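PDB 6MDW: DNA-dependent metalloprotease SPRTN from Homo sapiens, which cleaves covalent DNA-protein cross-links during DNA synthesis as a zinc-dependent, DNA-activated endopeptidase, thereby protecting genome integrity. Local coordinates for residues G57-Y61 and E92-A96. Residues are numbered along the deposited sequence; the frame is centred on the assembly and turned at random. Where two conformers were deposited one is given.
Sequences GICSY and EMIHA. With ZN (zinc ion), chain F.
Cys-59 and Tyr-61 of edge strand 57-61 pack against Glu-92 and His-95 of helix 82-100 in a buried strand-on-helix contact at the catalytic centre of the SprT-like protease domain. The helix carries the HExxH motif of zinc metallopeptidases: Glu-92 is the active-site glutamate, and His-95 binds the catalytic zinc together with His-91 and His-110. Strand and helix run nearly parallel, their axes 8.3 Å apart at an angle of 16°. Glu-92 bends at its second torsion (chi2 -52°), which lays the carboxylate alongside the strand backbone instead of extending it from the helix. Its CD lies 3.6 Å from Gly-57 C, while OE1 approaches Ile-58 C; OE2 faces Gly-57 O at 3.2 Å, two acceptors side by side, and shares a weak hydrogen bond with His-133 NE2. An alanine in place of Glu-92 removes the carboxylate and would probably open a gap beside Gly-57 and Ile-58, leaving His-133 without this partner. Farther along the strand, Cys-59 points at the helix; in one of its two conformers SG lies 3.4 Å from Glu-92 O and near the carboxylate, and close to the CB methylene of His-95. The Glu-92 carbonyl already accepts the helical bond from Ala-96 N. The OH of Tyr-61 comes against the same methylene, 3.6 Å from His-95 CB. His-95 O comes up to the edge of the Tyr-61 ring, 4.1 Å from CE2, and the ring also packs against Phe-99 on the same helix. The strand thus lines the helix face beside the zinc ligand. The imidazole of His-95 turns away from the phenol oxygen, with CG beside its backbone N (chi1 -74°), and its NE2 binds the zinc at 2.1 Å.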
# COMPACT_ATOMS: atom_id res chain seq x y z
N GLY A 57 -3.69 -1.65 -1.12
CA GLY A 57 -2.61 -0.85 -1.65
C GLY A 57 -1.28 -1.58 -1.47
O GLY A 57 -1.11 -2.29 -0.46
N ILE A 58 -0.37 -1.40 -2.42
CA ILE A 58 0.99 -1.87 -2.30
C ILE A 58 1.96 -0.84 -2.88
O ILE A 58 1.59 0.04 -3.68
CB ILE A 58 1.19 -3.26 -2.98
CG1 ILE A 58 1.04 -3.23 -4.50
CG2 ILE A 58 0.28 -4.31 -2.36
CD1 ILE A 58 2.29 -2.82 -5.25
N CYS A 59 3.23 -0.98 -2.51
CA CYS A 59 4.35 -0.40 -3.22
C CYS A 59 5.27 -1.50 -3.76
O CYS A 59 5.41 -2.55 -3.17
CB CYS A 59 5.22 0.44 -2.30
SG CYS A 59 4.38 1.91 -1.64
N SER A 60 5.96 -1.20 -4.86
CA SER A 60 7.11 -2.00 -5.23
C SER A 60 8.28 -1.05 -5.46
O SER A 60 8.11 0.03 -6.01
CB SER A 60 6.83 -2.86 -6.43
OG SER A 60 6.44 -2.06 -7.53
N TYR A 61 9.46 -1.47 -4.99
CA TYR A 61 10.66 -0.65 -5.06
C TYR A 61 11.71 -1.39 -5.88
O TYR A 61 12.03 -2.52 -5.55
CB TYR A 61 11.21 -0.40 -3.66
CG TYR A 61 10.18 -0.30 -2.57
CD1 TYR A 61 9.64 -1.43 -1.96
CD2 TYR A 61 9.75 0.94 -2.15
CE1 TYR A 61 8.70 -1.31 -0.95
CE2 TYR A 61 8.84 1.07 -1.12
CZ TYR A 61 8.30 -0.05 -0.52
OH TYR A 61 7.39 0.14 0.48
N GLU A 92 0.42 4.49 1.33
CA GLU A 92 1.41 4.01 0.39
C GLU A 92 2.44 5.10 0.04
O GLU A 92 3.61 4.82 -0.11
CB GLU A 92 0.77 3.49 -0.90
CG GLU A 92 -0.19 2.33 -0.69
CD GLU A 92 0.38 1.19 0.11
OE1 GLU A 92 1.59 0.89 0.04
OE2 GLU A 92 -0.43 0.58 0.86
N MET A 93 1.97 6.35 -0.09
CA MET A 93 2.91 7.44 -0.42
C MET A 93 3.92 7.69 0.70
O MET A 93 5.06 8.09 0.40
CB MET A 93 2.12 8.69 -0.76
CG MET A 93 1.36 8.58 -2.10
SD MET A 93 0.36 10.05 -2.52
CE MET A 93 1.67 11.18 -3.00
N ILE A 94 3.55 7.42 1.95
CA ILE A 94 4.51 7.53 3.04
C ILE A 94 5.59 6.47 2.87
O ILE A 94 6.78 6.74 2.95
CB ILE A 94 3.84 7.42 4.42
CG1 ILE A 94 2.88 8.59 4.66
CG2 ILE A 94 4.92 7.38 5.47
CD1 ILE A 94 2.04 8.40 5.88
N HIS A 95 5.19 5.22 2.60
CA HIS A 95 6.19 4.18 2.32
C HIS A 95 7.09 4.63 1.16
O HIS A 95 8.31 4.45 1.19
CB HIS A 95 5.52 2.85 1.97
CG HIS A 95 4.91 2.11 3.12
ND1 HIS A 95 5.56 1.84 4.32
CD2 HIS A 95 3.68 1.56 3.23
CE1 HIS A 95 4.73 1.15 5.10
NE2 HIS A 95 3.56 0.98 4.46
N ALA A 96 6.48 5.14 0.10
CA ALA A 96 7.26 5.58 -1.06
C ALA A 96 8.25 6.69 -0.64
O ALA A 96 9.39 6.72 -1.09
CB ALA A 96 6.35 6.06 -2.15
ZN ZN F . 1.98 -0.19 5.19